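Local coordinates for protein NDP-rhamnosyltransferase (PDB 3TSA) that is a glycosyltransferase of the two-domain GT-B type, related to the erythromycin biosynthesis protein CIII family, at residues L15-P20 and V139-G144; P104-L109 and R128-L133; P209-A214 and A218-I223. One frame throughout, in Å; residues are numbered along the deposited sequence.

Contact 1 of 3, residues L15-P20 and V139-G144; sequences LMAMVP and VLHRWG
Met18 N bonds to Leu15 O at 2.8 Å behind the contact with His141 and Trp143, and the next bond, Val19 N to Met16 O, closes a type I turn between helices 12-16 and 19-27 that sets Ala17 and Met18 against those two residues. No hydrogen bond crosses the contact. Met18 lays its CG over one face of the His141 imidazole, off centre toward the rim, 3.7 Å from the ring centroid, a CH-pi contact whose shortest approach is Met18 CG to His141 ND1 at 3.5 Å. Further along, the chain bends at the sulfur, and SD looks obliquely at the ring while meeting His141 CB at 3.8 Å. His141 reaches this place with CG anti to its own backbone N (chi1 -165°), which sends the ring across to the turn, where CE1 comes within 3.5 Å of Ala17 O. Beyond it, Ala17 CB rests on Trp143 CB at 3.8 Å. The Trp143 indole itself turns away to meet the ring of His14, and its NE1 bonds to Asp317 OD2. Asp317 and Ser296, which bonds to Trp143 O, belong to the C-terminal half. The turn thus packs on the C-terminal end of parallel strand 138-141 in the Rossmann-like N-terminal domain, where loops of a GT-B fold face the cleft between its two domains.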
ATOM      1  N   LEU A  15      -5.374 -12.210  -2.848  1.00 16.07           N
ATOM      2  CA  LEU A  15      -5.504 -10.762  -2.563  1.00 15.71           C
ATOM      3  C   LEU A  15      -4.206 -10.025  -2.983  1.00 15.47           C
ATOM      4  O   LEU A  15      -4.241  -8.965  -3.650  1.00 15.02           O
ATOM      5  CB  LEU A  15      -5.840 -10.480  -1.079  1.00 14.93           C
ATOM      6  CG  LEU A  15      -5.818  -8.983  -0.741  1.00 14.61           C
ATOM      7  CD1 LEU A  15      -6.727  -8.153  -1.642  1.00 17.91           C
ATOM      8  CD2 LEU A  15      -6.327  -8.830   0.735  1.00 18.32           C
ATOM      9  N   MET A  16      -3.053 -10.628  -2.658  1.00 16.00           N
ATOM     10  CA  MET A  16      -1.805  -9.990  -3.079  1.00 15.66           C
ATOM     11  C   MET A  16      -1.720  -9.771  -4.582  1.00 14.89           C
ATOM     12  O   MET A  16      -1.143  -8.773  -5.020  1.00 14.60           O
ATOM     13  CB  MET A  16      -0.593 -10.797  -2.569  1.00 17.53           C
ATOM     14  CG  MET A  16      -0.297 -10.481  -1.037  1.00 22.52           C
ATOM     15  SD  MET A  16       0.769 -11.777  -0.429  1.00 32.10           S
ATOM     16  CE  MET A  16       2.296 -10.966  -0.846  1.00 22.33           C
ATOM     17  N   ALA A  17      -2.269 -10.715  -5.369  1.00 14.40           N
ATOM     18  CA  ALA A  17      -2.286 -10.606  -6.831  1.00 13.01           C
ATOM     19  C   ALA A  17      -3.080  -9.343  -7.270  1.00 12.70           C
ATOM     20  O   ALA A  17      -2.853  -8.873  -8.331  1.00 14.89           O
ATOM     21  CB  ALA A  17      -2.959 -11.838  -7.459  1.00 14.65           C
ATOM     22  N   MET A  18      -3.964  -8.815  -6.397  1.00 13.94           N
ATOM     23  CA  MET A  18      -4.783  -7.645  -6.764  1.00 12.93           C
ATOM     24  C   MET A  18      -4.223  -6.363  -6.183  1.00 13.98           C
ATOM     25  O   MET A  18      -4.761  -5.293  -6.432  1.00 12.43           O
ATOM     26  CB  MET A  18      -6.190  -7.814  -6.227  1.00 13.97           C
ATOM     27  CG  MET A  18      -6.818  -9.047  -6.917  1.00 17.93           C
ATOM     28  SD  MET A  18      -8.595  -9.074  -6.811  1.00 28.75           S
ATOM     29  CE  MET A  18      -8.579  -9.496  -5.202  1.00  9.87           C
ATOM     30  N   VAL A  19      -3.174  -6.471  -5.366  1.00 13.84           N
ATOM     31  CA  VAL A  19      -2.775  -5.252  -4.591  1.00 13.42           C
ATOM     32  C   VAL A  19      -2.295  -4.066  -5.478  1.00 13.00           C
ATOM     33  O   VAL A  19      -2.791  -2.925  -5.290  1.00 10.87           O
ATOM     34  CB  VAL A  19      -1.776  -5.611  -3.481  1.00 12.81           C
ATOM     35  CG1 VAL A  19      -0.912  -4.412  -3.102  1.00 13.12           C
ATOM     36  CG2 VAL A  19      -2.419  -6.226  -2.238  1.00 12.71           C
ATOM     37  N   PRO A  20      -1.437  -4.320  -6.479  1.00 13.76           N
ATOM     38  CA  PRO A  20      -0.976  -3.251  -7.343  1.00 14.13           C
ATOM     39  C   PRO A  20      -2.171  -2.568  -8.067  1.00 13.50           C
ATOM     40  O   PRO A  20      -2.155  -1.299  -8.271  1.00 14.37           O
ATOM     41  CB  PRO A  20      -0.078  -4.016  -8.332  1.00 13.92           C
ATOM     42  CG  PRO A  20       0.571  -5.032  -7.397  1.00 15.96           C
ATOM     43  CD  PRO A  20      -0.564  -5.513  -6.591  1.00 15.92           C
ATOM     44  N   VAL A 139     -15.973  -7.244 -12.465  1.00 16.80           N
ATOM     45  CA  VAL A 139     -14.738  -7.479 -13.206  1.00 17.43           C
ATOM     46  C   VAL A 139     -14.068  -8.614 -12.462  1.00 16.85           C
ATOM     47  O   VAL A 139     -13.725  -8.490 -11.253  1.00 16.60           O
ATOM     48  CB  VAL A 139     -13.841  -6.239 -13.193  1.00 17.63           C
ATOM     49  CG1 VAL A 139     -12.443  -6.568 -13.836  1.00 16.14           C
ATOM     50  CG2 VAL A 139     -14.471  -5.028 -14.020  1.00 18.23           C
ATOM     51  N   LEU A 140     -13.906  -9.752 -13.129  1.00 16.32           N
ATOM     52  CA  LEU A 140     -13.252 -10.886 -12.493  1.00 13.93           C
ATOM     53  C   LEU A 140     -11.718 -10.675 -12.583  1.00 14.05           C
ATOM     54  O   LEU A 140     -11.201 -10.099 -13.548  1.00 16.80           O
ATOM     55  CB  LEU A 140     -13.617 -12.249 -13.188  1.00 15.82           C
ATOM     56  CG  LEU A 140     -14.984 -12.827 -12.817  1.00 19.69           C
ATOM     57  CD1 LEU A 140     -15.003 -14.321 -13.279  1.00 22.98           C
ATOM     58  CD2 LEU A 140     -15.303 -12.667 -11.317  1.00 19.61           C
ATOM     59  N   HIS A 141     -11.001 -11.164 -11.572  1.00 13.96           N
ATOM     60  CA  HIS A 141      -9.523 -11.092 -11.566  1.00 14.15           C
ATOM     61  C   HIS A 141      -8.866 -12.458 -11.364  1.00 15.22           C
ATOM     62  O   HIS A 141      -9.036 -13.080 -10.312  1.00 13.42           O
ATOM     63  CB  HIS A 141      -9.082 -10.140 -10.430  1.00 15.32           C
ATOM     64  CG  HIS A 141      -7.660  -9.700 -10.543  1.00 19.32           C
ATOM     65  ND1 HIS A 141      -6.621 -10.494 -10.113  1.00 22.81           N
ATOM     66  CD2 HIS A 141      -7.095  -8.578 -11.062  1.00 20.97           C
ATOM     67  CE1 HIS A 141      -5.473  -9.877 -10.355  1.00 20.58           C
ATOM     68  NE2 HIS A 141      -5.725  -8.725 -10.945  1.00 19.78           N
ATOM     69  N   ARG A 142      -8.081 -12.903 -12.342  1.00 13.51           N
ATOM     70  CA  ARG A 142      -7.291 -14.106 -12.193  1.00 13.96           C
ATOM     71  C   ARG A 142      -6.054 -13.796 -11.381  1.00 14.10           C
ATOM     72  O   ARG A 142      -5.428 -12.742 -11.554  1.00 17.18           O
ATOM     73  CB  ARG A 142      -6.847 -14.596 -13.572  1.00 14.12           C
ATOM     74  CG  ARG A 142      -8.040 -15.214 -14.274  1.00 11.84           C
ATOM     75  CD  ARG A 142      -7.709 -15.556 -15.735  1.00 14.40           C
ATOM     76  NE  ARG A 142      -8.881 -16.338 -16.263  1.00 11.95           N
ATOM     77  CZ  ARG A 142      -9.243 -16.265 -17.560  1.00 14.90           C
ATOM     78  NH1 ARG A 142      -8.491 -15.561 -18.463  1.00 10.90           N
ATOM     79  NH2 ARG A 142     -10.368 -16.907 -17.965  1.00 16.90           N
ATOM     80  N   TRP A 143      -5.678 -14.745 -10.524  1.00 15.76           N
ATOM     81  CA  TRP A 143      -4.360 -14.588  -9.853  1.00 14.74           C
ATOM     82  C   TRP A 143      -3.216 -15.133 -10.711  1.00 16.40           C
ATOM     83  O   TRP A 143      -2.025 -14.812 -10.485  1.00 17.45           O
ATOM     84  CB  TRP A 143      -4.405 -15.237  -8.468  1.00 16.87           C
ATOM     85  CG  TRP A 143      -4.555 -16.731  -8.631  1.00 19.44           C
ATOM     86  CD1 TRP A 143      -3.549 -17.616  -8.840  1.00 22.70           C
ATOM     87  CD2 TRP A 143      -5.763 -17.437  -8.789  1.00 21.47           C
ATOM     88  NE1 TRP A 143      -4.053 -18.872  -9.058  1.00 26.02           N
ATOM     89  CE2 TRP A 143      -5.416 -18.802  -9.031  1.00 25.38           C
ATOM     90  CE3 TRP A 143      -7.117 -17.085  -8.683  1.00 25.03           C
ATOM     91  CZ2 TRP A 143      -6.360 -19.796  -9.207  1.00 25.41           C
ATOM     92  CZ3 TRP A 143      -8.076 -18.077  -8.857  1.00 30.49           C
ATOM     93  CH2 TRP A 143      -7.683 -19.438  -9.122  1.00 31.82           C
ATOM     94  N   GLY A 144      -3.549 -15.951 -11.705  1.00 15.11           N
ATOM     95  CA  GLY A 144      -2.508 -16.566 -12.528  1.00 13.28           C
ATOM     96  C   GLY A 144      -3.122 -17.623 -13.464  1.00 14.62           C
ATOM     97  O   GLY A 144      -4.072 -17.328 -14.155  1.00 13.42           O
TER

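Contact 2 of 3, residues P104-L109 and R128-L133; sequences PEYLRL and RVLGGL
Leu130 meets both Tyr106 and Leu107, and every touch between the two helical segments is apolar. Its two methyls divide the work. CD2 lies 3.8 Å from Tyr106 CB and also nears the start of the phenol ring, 4.1 Å from Tyr106 CD1, approaching that ring obliquely. CD1 turns to the next residue and meets Leu107 CD2 at 3.8 Å; it is also 4.0 Å from Tyr106 CB. The fork of Leu130 is therefore set across the step from Tyr106 to Leu107. With chi1 at -169°, its CG lies beside the carbonyl carbon, which carries the branch point out toward helix 82-113. Leu107 slides past Leu130 in the opposite direction, and although its CB starts off to one side, the end of the chain swings nearer. Tyr106 does the reverse: CB points at the partner helix, but the ring leaves at about a right angle to Leu130, toward the sheet.

No hydrogen bond joins the two segments; within each, the backbone keeps its helical bonds. Arg108 N to Pro104 O and Leu133 N to Val129 O, each 3.0 Å long, are ordinary helical hydrogen bonds, and the nearest CA atoms, those of Leu107 and Leu130, are 7.1 Å apart.

Around this pair, Leu103 of the longer helix packs on Val129 and Leu133, continuing the seam between helices. The Tyr106 ring reaches Val7 and Ala35 of the sheet together with Ile54, and Leu109 touches both Leu5 and Leu33 as well as Phe208 of the second subunit. Helix 82-113 leads into strand 117-121 and helix 125-133 leads on to strand 138-141, two successive crossovers of the N-terminal Rossmann-like domain, lying side by side on the same layer of the parallel sheet.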
ATOM      1  N   PRO A 104     -25.912 -12.350   3.291  1.00 21.06           N
ATOM      2  CA  PRO A 104     -26.537 -11.273   4.053  1.00 20.08           C
ATOM      3  C   PRO A 104     -25.506 -10.208   4.447  1.00 20.67           C
ATOM      4  O   PRO A 104     -25.833  -9.011   4.379  1.00 20.50           O
ATOM      5  CB  PRO A 104     -27.131 -11.993   5.310  1.00 21.38           C
ATOM      6  CG  PRO A 104     -27.339 -13.379   4.903  1.00 21.63           C
ATOM      7  CD  PRO A 104     -26.213 -13.687   3.851  1.00 19.94           C
ATOM      8  N   GLU A 105     -24.295 -10.643   4.849  1.00 20.88           N
ATOM      9  CA  GLU A 105     -23.262  -9.634   5.214  1.00 20.52           C
ATOM     10  C   GLU A 105     -22.864  -8.820   4.009  1.00 19.86           C
ATOM     11  O   GLU A 105     -22.659  -7.582   4.147  1.00 19.91           O
ATOM     12  CB  GLU A 105     -22.040 -10.284   5.780  1.00 22.07           C
ATOM     13  CG  GLU A 105     -22.195 -10.685   7.194  1.00 26.88           C
ATOM     14  CD  GLU A 105     -21.078 -11.607   7.518  1.00 29.11           C
ATOM     15  OE1 GLU A 105     -21.183 -12.817   7.143  1.00 31.33           O
ATOM     16  OE2 GLU A 105     -20.065 -11.096   8.080  1.00 27.32           O
ATOM     17  N   TYR A 106     -22.717  -9.468   2.835  1.00 19.00           N
ATOM     18  CA  TYR A 106     -22.278  -8.719   1.621  1.00 19.81           C
ATOM     19  C   TYR A 106     -23.342  -7.797   1.154  1.00 19.72           C
ATOM     20  O   TYR A 106     -23.068  -6.701   0.660  1.00 19.39           O
ATOM     21  CB  TYR A 106     -21.783  -9.655   0.466  1.00 20.64           C
ATOM     22  CG  TYR A 106     -20.355 -10.248   0.689  1.00 22.86           C
ATOM     23  CD1 TYR A 106     -19.200  -9.707   0.033  1.00 26.31           C
ATOM     24  CD2 TYR A 106     -20.157 -11.315   1.559  1.00 24.48           C
ATOM     25  CE1 TYR A 106     -17.886 -10.315   0.247  1.00 22.71           C
ATOM     26  CE2 TYR A 106     -18.899 -11.889   1.770  1.00 25.45           C
ATOM     27  CZ  TYR A 106     -17.773 -11.369   1.124  1.00 27.57           C
ATOM     28  OH  TYR A 106     -16.545 -11.953   1.396  1.00 25.73           O
ATOM     29  N   LEU A 107     -24.614  -8.206   1.317  1.00 18.78           N
ATOM     30  CA  LEU A 107     -25.684  -7.295   0.875  1.00 20.70           C
ATOM     31  C   LEU A 107     -25.769  -6.080   1.798  1.00 20.04           C
ATOM     32  O   LEU A 107     -25.953  -4.986   1.315  1.00 20.60           O
ATOM     33  CB  LEU A 107     -27.032  -8.020   0.851  1.00 20.67           C
ATOM     34  CG  LEU A 107     -27.199  -9.063  -0.275  1.00 22.34           C
ATOM     35  CD1 LEU A 107     -28.448  -9.883   0.095  1.00 20.10           C
ATOM     36  CD2 LEU A 107     -27.414  -8.328  -1.555  1.00 21.03           C
ATOM     37  N   ARG A 108     -25.559  -6.301   3.102  1.00 21.41           N
ATOM     38  CA  ARG A 108     -25.520  -5.159   4.071  1.00 23.89           C
ATOM     39  C   ARG A 108     -24.399  -4.173   3.722  1.00 23.04           C
ATOM     40  O   ARG A 108     -24.577  -2.950   3.701  1.00 23.84           O
ATOM     41  CB  ARG A 108     -25.347  -5.672   5.506  1.00 24.63           C
ATOM     42  CG  ARG A 108     -26.733  -6.088   6.061  1.00 30.84           C
ATOM     43  CD  ARG A 108     -26.660  -7.123   7.167  1.00 39.57           C
ATOM     44  NE  ARG A 108     -25.545  -6.977   8.089  1.00 45.31           N
ATOM     45  CZ  ARG A 108     -24.926  -8.001   8.680  1.00 48.12           C
ATOM     46  NH1 ARG A 108     -25.322  -9.268   8.454  1.00 47.50           N
ATOM     47  NH2 ARG A 108     -23.905  -7.752   9.503  1.00 46.53           N
ATOM     48  N   LEU A 109     -23.255  -4.750   3.394  1.00 22.00           N
ATOM     49  CA  LEU A 109     -22.040  -3.968   3.072  1.00 20.27           C
ATOM     50  C   LEU A 109     -22.278  -3.189   1.792  1.00 20.15           C
ATOM     51  O   LEU A 109     -21.976  -2.005   1.702  1.00 20.97           O
ATOM     52  CB  LEU A 109     -20.821  -4.881   2.983  1.00 21.09           C
ATOM     53  CG  LEU A 109     -19.504  -4.226   2.498  1.00 19.08           C
ATOM     54  CD1 LEU A 109     -19.092  -2.939   3.335  1.00 19.65           C
ATOM     55  CD2 LEU A 109     -18.319  -5.189   2.406  1.00 17.59           C
ATOM     56  N   ARG A 128     -19.846 -12.745  -7.763  1.00 17.42           N
ATOM     57  CA  ARG A 128     -20.705 -12.908  -8.909  1.00 14.91           C
ATOM     58  C   ARG A 128     -22.223 -12.918  -8.519  1.00 15.62           C
ATOM     59  O   ARG A 128     -23.047 -12.295  -9.226  1.00 17.85           O
ATOM     60  CB  ARG A 128     -20.349 -14.160  -9.684  1.00 18.04           C
ATOM     61  CG  ARG A 128     -18.942 -14.050 -10.299  1.00 17.57           C
ATOM     62  CD  ARG A 128     -18.553 -15.331 -11.018  1.00 17.72           C
ATOM     63  NE  ARG A 128     -19.362 -15.428 -12.225  1.00 23.00           N
ATOM     64  CZ  ARG A 128     -19.344 -16.477 -13.054  1.00 23.35           C
ATOM     65  NH1 ARG A 128     -18.531 -17.503 -12.810  1.00 23.35           N
ATOM     66  NH2 ARG A 128     -20.135 -16.477 -14.154  1.00 26.27           N
ATOM     67  N   VAL A 129     -22.562 -13.646  -7.452  1.00 19.27           N
ATOM     68  CA  VAL A 129     -23.929 -13.629  -6.893  1.00 18.70           C
ATOM     69  C   VAL A 129     -24.273 -12.180  -6.548  1.00 19.83           C
ATOM     70  O   VAL A 129     -25.324 -11.673  -6.951  1.00 18.96           O
ATOM     71  CB  VAL A 129     -24.083 -14.598  -5.717  1.00 19.33           C
ATOM     72  CG1 VAL A 129     -25.484 -14.417  -5.031  1.00 20.37           C
ATOM     73  CG2 VAL A 129     -23.897 -16.086  -6.227  1.00 19.26           C
ATOM     74  N   LEU A 130     -23.394 -11.509  -5.791  1.00 20.03           N
ATOM     75  CA  LEU A 130     -23.664 -10.141  -5.353  1.00 19.74           C
ATOM     76  C   LEU A 130     -23.891  -9.220  -6.562  1.00 19.17           C
ATOM     77  O   LEU A 130     -24.836  -8.443  -6.598  1.00 19.47           O
ATOM     78  CB  LEU A 130     -22.501  -9.627  -4.506  1.00 18.62           C
ATOM     79  CG  LEU A 130     -22.670  -8.327  -3.722  1.00 22.23           C
ATOM     80  CD1 LEU A 130     -23.800  -8.545  -2.773  1.00 20.28           C
ATOM     81  CD2 LEU A 130     -21.340  -7.965  -2.958  1.00 21.20           C
ATOM     82  N   GLY A 131     -23.036  -9.326  -7.567  1.00 19.63           N
ATOM     83  CA  GLY A 131     -23.212  -8.565  -8.771  1.00 19.06           C
ATOM     84  C   GLY A 131     -24.552  -8.752  -9.494  1.00 20.78           C
ATOM     85  O   GLY A 131     -25.109  -7.784  -9.979  1.00 20.95           O
ATOM     86  N   GLY A 132     -25.001  -9.996  -9.614  1.00 21.59           N
ATOM     87  CA  GLY A 132     -26.336 -10.251 -10.207  1.00 20.72           C
ATOM     88  C   GLY A 132     -27.473  -9.657  -9.369  1.00 20.25           C
ATOM     89  O   GLY A 132     -28.320  -8.927  -9.852  1.00 21.33           O
ATOM     90  N   LEU A 133     -27.467  -9.977  -8.097  1.00 21.17           N
ATOM     91  CA  LEU A 133     -28.525  -9.536  -7.195  1.00 22.70           C
ATOM     92  C   LEU A 133     -28.607  -8.036  -7.064  1.00 23.63           C
ATOM     93  O   LEU A 133     -29.701  -7.475  -6.893  1.00 24.63           O
ATOM     94  CB  LEU A 133     -28.317 -10.212  -5.846  1.00 22.77           C
ATOM     95  CG  LEU A 133     -29.022 -11.545  -5.625  1.00 25.94           C
ATOM     96  CD1 LEU A 133     -28.653 -12.546  -6.728  1.00 28.23           C
ATOM     97  CD2 LEU A 133     -28.632 -12.134  -4.197  1.00 25.07           C
TER

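Contact 3 of 3, residues P209-A214 and A218-I223; sequences PAWGAA and ARRVCI
Arg220 carries the whole of this contact for the second segment, reaching Trp211 and Ala214 of the loop that precedes it. The chain passes through Ala218 and Arg219, the latter already paired with the neighbouring strand 251-256, before arriving at Arg220.

The side chain of Arg220 leaves the strand extended (chi1 -175°) and runs out toward the loop before bending at its CG-CD bond. NH1 donates to Trp211 O at 3.1 Å, with the carbonyl oxygen tilted out of the guanidinium plane; the N-H...O angle is 138°, so the bond is clearly bent. A weak second bond runs from NH1 to Ala214 O at 3.4 Å. Water 1 lies in the guanidinium plane at its edge, accepts from Arg220 NH2 at 2.8 Å and donates to Trp211 O at 2.9 Å, so this carbonyl oxygen takes two donors. The indole adds a glancing touch: its edge, through Trp211 CE3, lies 4.0 Å from Arg220 NH1, over one face of the guanidinium, with the two planes 84° apart. Pro209 CG sits 3.6 Å above the plane of the Trp211 ring, backing one face, and Arg273 makes a cation-pi contact with the same indole.

Beyond Arg220 the strand continues in the sheet, Val221 pairing with strand 251-256 and Ile223 packing on helix 236-246.

Arg220 is thus pinned on several sides, for NE also forms a salt bridge to Glu252 and NH1 bonds to Thr286 OG1. The Glu252 carboxylate probably offsets the positive charge of this buried side chain, while the guanidinium would polarise the Trp211 carbonyl and tie the linking loop to the first strand of the second sheet.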
ATOM      1  N   PRO A 209      17.826  -6.232   1.952  1.00 19.20           N
ATOM      2  CA  PRO A 209      18.921  -6.749   2.781  1.00 20.66           C
ATOM      3  C   PRO A 209      20.276  -6.380   2.151  1.00 22.06           C
ATOM      4  O   PRO A 209      20.411  -6.343   0.936  1.00 21.15           O
ATOM      5  CB  PRO A 209      18.662  -8.269   2.777  1.00 20.42           C
ATOM      6  CG  PRO A 209      18.102  -8.543   1.372  1.00 18.15           C
ATOM      7  CD  PRO A 209      17.231  -7.267   1.073  1.00 18.61           C
ATOM      8  N   ALA A 210      21.306  -6.126   2.952  1.00 24.33           N
ATOM      9  CA  ALA A 210      22.591  -5.784   2.312  1.00 25.92           C
ATOM     10  C   ALA A 210      23.110  -6.893   1.362  1.00 25.93           C
ATOM     11  O   ALA A 210      23.726  -6.617   0.312  1.00 26.44           O
ATOM     12  CB  ALA A 210      23.660  -5.417   3.364  1.00 27.19           C
ATOM     13  N   TRP A 211      22.889  -8.150   1.746  1.00 26.20           N
ATOM     14  CA  TRP A 211      23.301  -9.261   0.910  1.00 26.24           C
ATOM     15  C   TRP A 211      22.532  -9.363  -0.413  1.00 27.89           C
ATOM     16  O   TRP A 211      22.879 -10.205  -1.262  1.00 30.00           O
ATOM     17  CB  TRP A 211      23.221 -10.565   1.695  1.00 25.82           C
ATOM     18  CG  TRP A 211      21.879 -10.868   2.247  1.00 22.23           C
ATOM     19  CD1 TRP A 211      21.458 -10.674   3.517  1.00 21.74           C
ATOM     20  CD2 TRP A 211      20.781 -11.469   1.554  1.00 20.82           C
ATOM     21  NE1 TRP A 211      20.170 -11.121   3.685  1.00 23.67           N
ATOM     22  CE2 TRP A 211      19.732 -11.629   2.496  1.00 23.93           C
ATOM     23  CE3 TRP A 211      20.600 -11.937   0.258  1.00 22.47           C
ATOM     24  CZ2 TRP A 211      18.487 -12.172   2.157  1.00 23.85           C
ATOM     25  CZ3 TRP A 211      19.347 -12.460  -0.081  1.00 22.44           C
ATOM     26  CH2 TRP A 211      18.314 -12.543   0.862  1.00 23.80           C
ATOM     27  N   GLY A 212      21.516  -8.506  -0.586  1.00 25.48           N
ATOM     28  CA  GLY A 212      20.608  -8.558  -1.744  1.00 26.43           C
ATOM     29  C   GLY A 212      21.006  -7.674  -2.877  1.00 26.14           C
ATOM     30  O   GLY A 212      20.283  -7.627  -3.901  1.00 27.11           O
ATOM     31  N   ALA A 213      22.122  -6.950  -2.714  1.00 25.11           N
ATOM     32  CA  ALA A 213      22.510  -5.960  -3.737  1.00 27.38           C
ATOM     33  C   ALA A 213      23.207  -6.615  -4.926  1.00 26.92           C
ATOM     34  O   ALA A 213      23.060  -6.185  -6.082  1.00 27.93           O
ATOM     35  CB  ALA A 213      23.436  -4.846  -3.106  1.00 26.58           C
ATOM     36  N   ALA A 214      23.975  -7.676  -4.635  1.00 25.20           N
ATOM     37  CA  ALA A 214      24.831  -8.251  -5.656  1.00 26.14           C
ATOM     38  C   ALA A 214      24.926  -9.754  -5.399  1.00 24.32           C
ATOM     39  O   ALA A 214      24.802 -10.216  -4.260  1.00 22.66           O
ATOM     40  CB  ALA A 214      26.224  -7.630  -5.544  1.00 25.57           C
ATOM     41  N   ALA A 218      29.204 -17.696  -5.413  1.00 16.06           N
ATOM     42  CA  ALA A 218      28.416 -18.917  -5.289  1.00 13.01           C
ATOM     43  C   ALA A 218      27.250 -18.892  -6.261  1.00 14.33           C
ATOM     44  O   ALA A 218      26.918 -17.823  -6.784  1.00 14.38           O
ATOM     45  CB  ALA A 218      27.863 -19.083  -3.860  1.00 15.31           C
ATOM     46  N   ARG A 219      26.635 -20.045  -6.461  1.00 12.74           N
ATOM     47  CA  ARG A 219      25.426 -20.148  -7.361  1.00 13.45           C
ATOM     48  C   ARG A 219      24.209 -19.985  -6.448  1.00 13.81           C
ATOM     49  O   ARG A 219      23.878 -20.917  -5.649  1.00 15.22           O
ATOM     50  CB  ARG A 219      25.427 -21.572  -7.952  1.00 14.75           C
ATOM     51  CG  ARG A 219      26.798 -21.997  -8.494  1.00 13.06           C
ATOM     52  CD  ARG A 219      27.304 -20.903  -9.566  1.00 14.99           C
ATOM     53  NE  ARG A 219      26.462 -20.860 -10.783  1.00 17.71           N
ATOM     54  CZ  ARG A 219      26.391 -21.803 -11.724  1.00 16.38           C
ATOM     55  NH1 ARG A 219      25.627 -21.615 -12.813  1.00 14.55           N
ATOM     56  NH2 ARG A 219      27.105 -22.919 -11.624  1.00 15.61           N
ATOM     57  N   ARG A 220      23.575 -18.819  -6.499  1.00 12.92           N
ATOM     58  CA  ARG A 220      22.563 -18.518  -5.499  1.00 13.14           C
ATOM     59  C   ARG A 220      21.207 -19.089  -5.945  1.00 14.78           C
ATOM     60  O   ARG A 220      20.715 -18.793  -7.052  1.00 13.40           O
ATOM     61  CB  ARG A 220      22.482 -16.997  -5.308  1.00 15.48           C
ATOM     62  CG  ARG A 220      21.545 -16.603  -4.211  1.00 17.46           C
ATOM     63  CD  ARG A 220      21.742 -15.095  -3.794  1.00 17.48           C
ATOM     64  NE  ARG A 220      22.979 -14.806  -3.094  1.00 15.81           N
ATOM     65  CZ  ARG A 220      23.382 -13.569  -2.814  1.00 22.67           C
ATOM     66  NH1 ARG A 220      22.629 -12.558  -3.191  1.00 20.29           N
ATOM     67  NH2 ARG A 220      24.525 -13.334  -2.209  1.00 27.41           N
ATOM     68  N   VAL A 221      20.609 -19.936  -5.115  1.00 12.16           N
ATOM     69  CA  VAL A 221      19.353 -20.593  -5.388  1.00 12.07           C
ATOM     70  C   VAL A 221      18.413 -20.143  -4.283  1.00 14.23           C
ATOM     71  O   VAL A 221      18.711 -20.332  -3.092  1.00 14.23           O
ATOM     72  CB  VAL A 221      19.585 -22.123  -5.278  1.00 11.92           C
ATOM     73  CG1 VAL A 221      18.232 -22.943  -5.295  1.00 18.38           C
ATOM     74  CG2 VAL A 221      20.491 -22.572  -6.434  1.00 14.50           C
ATOM     75  N   CYS A 222      17.246 -19.563  -4.632  1.00 13.57           N
ATOM     76  CA  CYS A 222      16.277 -19.216  -3.602  1.00 13.99           C
ATOM     77  C   CYS A 222      15.206 -20.325  -3.475  1.00 13.67           C
ATOM     78  O   CYS A 222      14.603 -20.694  -4.498  1.00 15.05           O
ATOM     79  CB  CYS A 222      15.613 -17.871  -3.924  1.00 13.78           C
ATOM     80  SG  CYS A 222      14.238 -17.378  -2.834  1.00 16.55           S
ATOM     81  N   ILE A 223      14.858 -20.711  -2.255  1.00 11.96           N
ATOM     82  CA  ILE A 223      13.778 -21.645  -1.976  1.00 12.32           C
ATOM     83  C   ILE A 223      12.730 -20.818  -1.292  1.00 14.55           C
ATOM     84  O   ILE A 223      12.985 -20.238  -0.221  1.00 14.93           O
ATOM     85  CB  ILE A 223      14.248 -22.822  -1.051  1.00 11.19           C
ATOM     86  CG1 ILE A 223      15.314 -23.631  -1.763  1.00 13.18           C
ATOM     87  CG2 ILE A 223      13.009 -23.638  -0.602  1.00 10.45           C
ATOM     88  CD1 ILE A 223      16.046 -24.572  -0.714  1.00 13.80           C
TER
HETATM   89  O   HOH W   1      25.742 -10.872  -1.496  1.00 25.29           O

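Overall arrangement
Contact 1 lies deepest, its centre about 8 Å from that of the chain; contacts 2 and 3 sit far out on opposite sides, with centres about 46 Å apart. Contacts 1 and 2 are both buried, contact 3 only partly. The first two belong to the first Rossmann-like domain and adjoin along consecutive elements, helix 125-133 and strand 138-141, where Leu140 CD2 meets Arg128 CG at 4.0 Å. Contact 3 ties the loop 209-214 to the second sheet. The chemistry follows place: contact 2 is purely apolar packing between helices covering a sheet, contact 1 sets a thioether chain on an imidazole near the domain interface, and contact 3 relies on charge, backbone carbonyls and a water.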